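Local coordinates for inositol 2-dehydrogenase (Sinorhizobium meliloti, PDB 4HKT), which catalyses the NAD(+)-dependent oxidation of myo-inositol to scyllo-inosose, the first step of myo-inositol degradation, at the interface of chains A and B and the interface of chains A and C. Coordinates in Å, arbitrary orientation; residue numbers count along the deposited sequence, not the author numbering. Chains: chain A/B/C, Inositol 2-dehydrogenase.

Contact 1: the interface of chains A and B. Residues chain A 145-146, 220-223; chain B 196, 198, 211.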
ATOM      1  N   GLU A 145     -14.484   3.597  19.942  1.00 17.43           N
ATOM      2  CA  GLU A 145     -14.395   2.489  20.871  1.00 16.38           C
ATOM      3  C   GLU A 145     -12.945   2.237  21.319  1.00 16.24           C
ATOM      4  O   GLU A 145     -12.676   2.195  22.533  1.00 15.15           O
ATOM      5  CB  GLU A 145     -15.018   1.203  20.247  1.00 16.73           C
ATOM      6  CG  GLU A 145     -16.558   1.279  20.146  1.00 17.28           C
ATOM      7  CD  GLU A 145     -17.220   0.191  19.278  1.00 19.29           C
ATOM      8  OE1 GLU A 145     -16.544  -0.760  18.808  1.00 21.40           O
ATOM      9  OE2 GLU A 145     -18.472   0.293  19.062  1.00 19.30           O
HETATM   10  N   MSE A 146     -12.044   2.016  20.355  1.00 16.91           N
HETATM   11  CA  MSE A 146     -10.673   1.595  20.676  0.50 15.92           C
HETATM   12  C   MSE A 146      -9.677   2.401  19.881  1.00 17.78           C
HETATM   13  O   MSE A 146      -9.714   2.438  18.644  1.00 19.72           O
HETATM   14  CB  MSE A 146     -10.499   0.088  20.492  0.50 13.73           C
HETATM   15  CG  MSE A 146     -11.574  -0.652  21.309  0.50 12.68           C
HETATM   16 SE   MSE A 146     -11.338  -2.602  21.349  0.50 10.81          SE
HETATM   17  CE  MSE A 146      -9.666  -2.682  22.355  0.50 11.43           C
ATOM     18  N   SER A 220     -16.731   5.600  30.325  1.00 21.66           N
ATOM     19  CA  SER A 220     -17.676   4.806  29.545  1.00 22.98           C
ATOM     20  C   SER A 220     -17.051   3.495  29.057  1.00 23.94           C
ATOM     21  O   SER A 220     -17.733   2.656  28.472  1.00 22.63           O
ATOM     22  CB  SER A 220     -18.165   5.619  28.365  1.00 24.95           C
ATOM     23  OG  SER A 220     -17.082   5.983  27.534  1.00 27.46           O
ATOM     24  N   GLY A 221     -15.745   3.324  29.288  1.00 19.68           N
ATOM     25  CA  GLY A 221     -15.054   2.107  28.937  1.00 17.98           C
ATOM     26  C   GLY A 221     -14.252   2.129  27.645  1.00 15.89           C
ATOM     27  O   GLY A 221     -13.650   1.134  27.300  1.00 16.02           O
ATOM     28  N   LYS A 222     -14.255   3.232  26.932  1.00 15.79           N
ATOM     29  CA  LYS A 222     -13.468   3.355  25.732  1.00 16.18           C
ATOM     30  C   LYS A 222     -11.996   3.159  26.135  1.00 15.85           C
ATOM     31  O   LYS A 222     -11.620   3.533  27.232  1.00 13.42           O
ATOM     32  CB  LYS A 222     -13.665   4.696  25.054  1.00 16.49           C
ATOM     33  CG  LYS A 222     -15.100   5.076  24.643  1.00 18.09           C
ATOM     34  CD  LYS A 222     -15.040   6.459  24.015  1.00 19.51           C
ATOM     35  CE  LYS A 222     -16.316   6.976  23.356  1.00 23.66           C
ATOM     36  NZ  LYS A 222     -17.523   6.641  24.103  1.00 24.33           N
ATOM     37  N   GLN A 223     -11.194   2.552  25.271  1.00 16.27           N
ATOM     38  CA  GLN A 223      -9.795   2.263  25.619  1.00 16.16           C
ATOM     39  C   GLN A 223      -8.822   2.791  24.581  1.00 17.20           C
ATOM     40  O   GLN A 223      -9.107   2.784  23.395  1.00 16.25           O
ATOM     41  CB  GLN A 223      -9.613   0.764  25.785  1.00 17.61           C
ATOM     42  CG  GLN A 223     -10.361   0.169  26.965  1.00 17.03           C
ATOM     43  CD  GLN A 223     -10.786  -1.294  26.712  1.00 17.34           C
ATOM     44  OE1 GLN A 223      -9.959  -2.200  26.626  1.00 15.18           O
ATOM     45  NE2 GLN A 223     -12.088  -1.515  26.652  1.00 17.15           N
TER
ATOM     46  N   ALA B 196     -14.402  -3.760  28.570  1.00 17.12           N
ATOM     47  CA  ALA B 196     -15.661  -3.059  28.613  1.00 17.81           C
ATOM     48  C   ALA B 196     -16.681  -3.762  27.665  1.00 18.83           C
ATOM     49  O   ALA B 196     -16.338  -4.643  26.855  1.00 17.34           O
ATOM     50  CB  ALA B 196     -15.478  -1.620  28.169  1.00 16.95           C
ATOM     51  N   LEU B 198     -18.883  -2.241  24.928  1.00 19.25           N
ATOM     52  CA  LEU B 198     -19.071  -1.088  24.088  1.00 19.85           C
ATOM     53  C   LEU B 198     -20.006  -1.403  22.910  1.00 19.96           C
ATOM     54  O   LEU B 198     -20.459  -0.484  22.228  1.00 19.68           O
ATOM     55  CB  LEU B 198     -17.728  -0.645  23.494  1.00 19.74           C
ATOM     56  CG  LEU B 198     -16.681  -0.293  24.551  1.00 19.87           C
ATOM     57  CD1 LEU B 198     -15.371   0.125  23.960  1.00 18.21           C
ATOM     58  CD2 LEU B 198     -17.188   0.836  25.409  1.00 21.66           C
ATOM     59  N   SER B 211     -14.888  -5.718  24.270  1.00 15.97           N
ATOM     60  CA  SER B 211     -13.795  -4.865  23.835  1.00 16.44           C
ATOM     61  C   SER B 211     -12.722  -4.882  24.933  1.00 16.62           C
ATOM     62  O   SER B 211     -12.981  -4.469  26.081  1.00 14.90           O
ATOM     63  CB  SER B 211     -14.289  -3.435  23.646  1.00 17.77           C
ATOM     64  OG  SER B 211     -15.375  -3.392  22.734  1.00 17.55           O
TER
HETATM   65  O   HOH W   1     -14.680  -2.515  20.217  1.00 17.34           O
HETATM   66  O   HOH W   2     -19.700   1.772  20.874  1.00 20.57           O

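Contact 2: the interface of chains A and C. Residues chain A 259-260, 269; chain C 250, 252.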
ATOM      1  N   ILE A 259       8.882   6.448  -3.589  1.00 22.76           N
ATOM      2  CA  ILE A 259       9.321   5.589  -4.679  1.00 23.70           C
ATOM      3  C   ILE A 259       9.359   4.144  -4.172  1.00 23.92           C
ATOM      4  O   ILE A 259       9.238   3.889  -2.973  1.00 22.88           O
ATOM      5  CB  ILE A 259      10.685   6.035  -5.255  1.00 24.93           C
ATOM      6  CG1 ILE A 259      11.822   5.811  -4.251  1.00 26.60           C
ATOM      7  CG2 ILE A 259      10.599   7.510  -5.660  1.00 26.88           C
ATOM      8  CD1 ILE A 259      13.194   5.649  -4.887  1.00 27.71           C
ATOM      9  N   GLU A 260       9.476   3.198  -5.087  1.00 22.52           N
ATOM     10  CA  GLU A 260       9.566   1.791  -4.736  1.00 23.64           C
ATOM     11  C   GLU A 260      10.478   1.119  -5.729  1.00 24.45           C
ATOM     12  O   GLU A 260      10.333   1.369  -6.930  1.00 24.89           O
ATOM     13  CB  GLU A 260       8.182   1.144  -4.781  1.00 24.97           C
ATOM     14  CG  GLU A 260       8.158  -0.212  -4.074  1.00 25.85           C
ATOM     15  CD  GLU A 260       6.781  -0.826  -3.963  1.00 25.83           C
ATOM     16  OE1 GLU A 260       6.004  -0.792  -4.949  1.00 24.62           O
ATOM     17  OE2 GLU A 260       6.482  -1.381  -2.876  1.00 26.91           O
ATOM     18  N   ARG A 269      10.396   0.261  -0.242  1.00 24.95           N
ATOM     19  CA  ARG A 269      10.133   1.673  -0.123  1.00 23.81           C
ATOM     20  C   ARG A 269      11.140   2.293   0.846  1.00 23.12           C
ATOM     21  O   ARG A 269      11.672   1.613   1.721  1.00 22.51           O
ATOM     22  CB  ARG A 269       8.704   1.893   0.369  1.00 24.72           C
ATOM     23  CG  ARG A 269       7.631   1.591  -0.656  1.00 27.03           C
ATOM     24  CD  ARG A 269       6.293   1.955  -0.076  1.00 27.94           C
ATOM     25  NE  ARG A 269       5.179   1.813  -1.014  1.00 30.99           N
ATOM     26  CZ  ARG A 269       4.242   0.862  -0.967  1.00 34.12           C
ATOM     27  NH1 ARG A 269       4.275  -0.099  -0.044  1.00 35.15           N
ATOM     28  NH2 ARG A 269       3.273   0.847  -1.879  1.00 34.35           N
TER
ATOM     29  N   ALA C 250       9.726   2.886  -9.443  1.00 25.66           N
ATOM     30  CA  ALA C 250       8.555   3.662  -9.810  1.00 25.03           C
ATOM     31  C   ALA C 250       8.309   4.718  -8.764  1.00 26.05           C
ATOM     32  O   ALA C 250       8.765   4.572  -7.646  1.00 24.51           O
ATOM     33  CB  ALA C 250       7.342   2.780  -9.930  1.00 25.02           C
ATOM     34  N   GLU C 252       5.218   6.931  -6.867  1.00 28.90           N
ATOM     35  CA  GLU C 252       3.792   6.765  -6.524  1.00 30.22           C
ATOM     36  C   GLU C 252       3.056   8.102  -6.569  1.00 26.98           C
ATOM     37  O   GLU C 252       3.676   9.150  -6.441  1.00 27.75           O
ATOM     38  CB  GLU C 252       3.655   6.142  -5.122  1.00 30.69           C
ATOM     39  CG  GLU C 252       4.324   4.768  -4.992  1.00 34.19           C
ATOM     40  CD  GLU C 252       4.575   4.318  -3.546  1.00 38.45           C
ATOM     41  OE1 GLU C 252       4.401   5.130  -2.596  1.00 41.51           O
ATOM     42  OE2 GLU C 252       4.961   3.140  -3.356  1.00 38.06           O
TER
HETATM   43  O   HOH W   3       7.147   4.823  -1.425  1.00 30.48           O

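Contact 3: the interface of chains A and B. Residues chain A 211-213, 227-229; chain B 146, 223.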
ATOM      1  N   SER A 211      11.265   1.467  26.539  1.00 14.81           N
ATOM      2  CA  SER A 211      10.257   0.692  25.835  1.00 15.03           C
ATOM      3  C   SER A 211       9.057   0.558  26.748  1.00 14.08           C
ATOM      4  O   SER A 211       9.135  -0.084  27.804  1.00 14.06           O
ATOM      5  CB  SER A 211      10.778  -0.699  25.472  1.00 15.09           C
ATOM      6  OG  SER A 211      11.969  -0.640  24.678  1.00 14.52           O
ATOM      7  N   VAL A 212       7.937   1.167  26.347  1.00 14.08           N
ATOM      8  CA  VAL A 212       6.779   1.208  27.189  1.00 12.96           C
ATOM      9  C   VAL A 212       5.432   0.958  26.489  1.00 12.54           C
ATOM     10  O   VAL A 212       5.243   1.271  25.311  1.00 12.61           O
ATOM     11  CB  VAL A 212       6.738   2.509  28.002  1.00 14.03           C
ATOM     12  CG1 VAL A 212       8.058   2.719  28.748  1.00 15.44           C
ATOM     13  CG2 VAL A 212       6.417   3.722  27.131  1.00 13.99           C
ATOM     14  N   SER A 213       4.524   0.365  27.248  1.00 12.67           N
ATOM     15  CA  SER A 213       3.182   0.063  26.797  1.00 12.41           C
ATOM     16  C   SER A 213       2.193   0.595  27.803  1.00 13.11           C
ATOM     17  O   SER A 213       2.396   0.474  29.007  1.00 11.74           O
ATOM     18  CB  SER A 213       2.992  -1.449  26.638  1.00 13.37           C
ATOM     19  OG  SER A 213       4.003  -1.986  25.837  1.00 14.19           O
ATOM     20  N   SER A 227       1.902   2.467  22.359  1.00 14.11           N
ATOM     21  CA  SER A 227       3.177   1.752  22.270  1.00 15.08           C
ATOM     22  C   SER A 227       4.275   2.777  21.951  1.00 14.55           C
ATOM     23  O   SER A 227       4.153   3.496  20.976  1.00 14.82           O
ATOM     24  CB  SER A 227       3.114   0.734  21.104  1.00 16.28           C
ATOM     25  OG  SER A 227       4.328   0.023  20.931  1.00 18.65           O
ATOM     26  N   ASN A 228       5.352   2.813  22.744  1.00 13.87           N
ATOM     27  CA  ASN A 228       6.465   3.762  22.548  1.00 13.83           C
ATOM     28  C   ASN A 228       7.784   2.986  22.603  1.00 13.60           C
ATOM     29  O   ASN A 228       7.984   2.141  23.482  1.00 12.70           O
ATOM     30  CB  ASN A 228       6.509   4.789  23.709  1.00 14.39           C
ATOM     31  CG  ASN A 228       5.554   5.977  23.577  1.00 15.93           C
ATOM     32  OD1 ASN A 228       5.604   6.862  24.443  1.00 17.50           O
ATOM     33  ND2 ASN A 228       4.650   6.002  22.566  1.00 15.84           N
ATOM     34  N   SER A 229       8.697   3.308  21.686  1.00 16.24           N
ATOM     35  CA  SER A 229      10.049   2.782  21.698  1.00 15.70           C
ATOM     36  C   SER A 229      10.991   3.962  21.413  1.00 15.54           C
ATOM     37  O   SER A 229      10.754   4.703  20.493  1.00 15.18           O
ATOM     38  CB  SER A 229      10.244   1.753  20.604  1.00 16.27           C
ATOM     39  OG  SER A 229      11.626   1.414  20.466  1.00 16.43           O
TER
HETATM   40  N   MSE B 146       8.962  -5.448  21.177  1.00 16.43           N
HETATM   41  CA  MSE B 146       7.564  -5.047  21.440  1.00 17.17           C
HETATM   42  C   MSE B 146       6.690  -5.623  20.349  1.00 16.73           C
HETATM   43  O   MSE B 146       6.978  -5.455  19.178  1.00 19.47           O
HETATM   44  CB  MSE B 146       7.463  -3.522  21.460  1.00 17.34           C
HETATM   45  CG  MSE B 146       8.417  -2.945  22.511  1.00 20.60           C
HETATM   46 SE   MSE B 146       8.216  -1.017  22.690  1.00 23.51          SE
HETATM   47  CE  MSE B 146       6.530  -1.176  23.681  1.00 21.18           C
ATOM     48  N   GLN B 223       7.516  -6.795  25.699  1.00 15.07           N
ATOM     49  CA  GLN B 223       6.094  -6.529  25.862  1.00 14.80           C
ATOM     50  C   GLN B 223       5.238  -6.829  24.628  1.00 16.42           C
ATOM     51  O   GLN B 223       5.627  -6.528  23.483  1.00 16.22           O
ATOM     52  CB  GLN B 223       5.913  -5.085  26.253  1.00 14.48           C
ATOM     53  CG  GLN B 223       6.532  -4.710  27.601  1.00 13.88           C
ATOM     54  CD  GLN B 223       6.967  -3.262  27.627  1.00 14.64           C
ATOM     55  OE1 GLN B 223       6.144  -2.381  27.546  1.00 15.51           O
ATOM     56  NE2 GLN B 223       8.264  -3.014  27.726  1.00 14.74           N
TER

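Contact 1: the interface of chains A and B
B:Leu198 and A:Glu145 meet across the chains with the same first torsion: each CG lies opposite its own carbonyl carbon, chi1 -59° in the leucine and -71° in the glutamate. The two side chains run past each other in opposite directions. The two methyls of the leucine touch different stretches of chain A. CD1 of B:Leu198 lies 3.9 Å from CB of A:Glu145, near the start of strand 144-152. CD2 of B:Leu198 reaches the loop before strand 223-229, 3.6 Å from the carbonyl O of A:Ser220. B:Ala196 packs beside it, with its CB 3.8 Å from CA of A:Gly221. This patch of strand ends and loops joins two copies of a Gfo/Idh/MocA dehydrogenase in the deposited assembly. It is one part of a two-fold symmetric interface; the structure alone does not show that this pairing persists in solution.

The amide of A:Gln223 joins the two sides. NE2 of A:Gln223 donates to the carbonyl O of B:Ser211 at 3.1 Å, with a nearly straight N-H...O angle of 173°. NE2 sits above the carbonyl plane of the serine. The same NE2 also donates to O of A:Gly221 within its own chain. Both acceptors lie in or near the amide plane, which should hold the amide's rotation.

The carboxylate of A:Glu145 works through water. Water 2 connects OE2 with the carbonyl O of B:Leu198. Water 1 lies 2.9 Å from OE1 of A:Glu145 and 2.8 Å from the hydroxyl OG of B:Ser211.

Contact 2: the interface of chains A and C
A:Glu260 and C:Ala250 form an antiparallel beta bridge between two copies of this Gfo/Idh/MocA family enzyme in the deposited assembly. The bridge pairs strand 259-263 of chain A with strand 248-251 of chain C. It lies in one half of a two-fold symmetric interface.

Backbone bonds come in a reciprocal pair. N of A:Glu260 donates to O of C:Ala250 at 3.0 Å. N of C:Ala250 returns a bond to O of A:Glu260, also at 3.0 Å. The strands are thus held in register at this point.

The charged contact is a salt bridge with a hydrogen bond. NE of A:Arg269 donates to OE2 of C:Glu252 at 2.7 Å, 160° at the hydrogen. OE2 accepts through its syn lone pair and lies near the guanidinium plane. The carboxylate plane itself is turned 66° from that plane, and the two side chains cross at about a right angle. NH2 adds a weak bond to the same oxygen. The arginine is extended from CG to NE, which carries the guanidinium out to the glutamate. On one guanidinium face, OE2 of A:Glu260 lies 3.7 Å above the plane, over its centre. The arginine therefore sits between carboxylates of both chains and would be expected to offset their like charges.

One water-mediated link uses the other oxygen of C:Glu252. Water 3 lies 3.0 Å from OE1 of C:Glu252 and 2.8 Å from the backbone O of A:Ile259.

Contact 3: the interface of chains A and B
OE1 of B:Gln223 accepts a hydrogen bond from the hydroxyl OG of A:Ser213 at 2.8 Å. The hydroxyl is tilted 33° from the plane of the glutamine carbonyl. CB of A:Ser213 also comes up to the same oxygen, 3.4 Å from OE1 of B:Gln223. The serine OG lies opposite its own carbonyl carbon, chi1 -52°, which directs it to the amide. The other end of the amide is also used: NE2 of B:Gln223 donates to the backbone O of A:Ser211, the counterpart of the A:Gln223 bond with the chains exchanged. Donor and acceptor of the amide are therefore both matched to strand 211-218 of chain A. This favours one flip of the amide over the other and should keep it from turning.

Selenomethionine B:Met146 lies alongside the glutamine and contributes the largest share of the buried surface in this patch of the sheet-to-sheet interface. It reaches in between strands 211-218 and 223-229 of chain A. The chain is extended at chi2 and bends at chi3 (75°), which turns the methyl CE toward the serines. CE of B:Met146 lies 3.4 Å from OG of A:Ser213 and 3.7 Å from OG of A:Ser227. SE of B:Met146 packs against CB of A:Ser229 at 4.0 Å. Serine side chains line much of its path. Backbone also lines the site: SE of B:Met146 lies 3.3 Å from the carbonyl O of A:Asn228.

Contacts 1 and 3 belong to one two-fold interface between chains A and B, with C-alpha centres about 21 Å apart. They share some residues with the chains exchanged: A:Met146, A:Gln223 and B:Ser211 in contact 1 return as B:Met146, B:Gln223 and A:Ser211 in contact 3. Contact 2 joins chain A to chain C instead. Its C-alpha centre is about 38 Å from that of contact 1 and about 30 Å from that of contact 3, and it uses strands 248-251, 259-263 and 266-269. Chain A thus meets two neighbours through separate strands. Two kinds of two-fold interface are consistent with the deposited assembly of four copies.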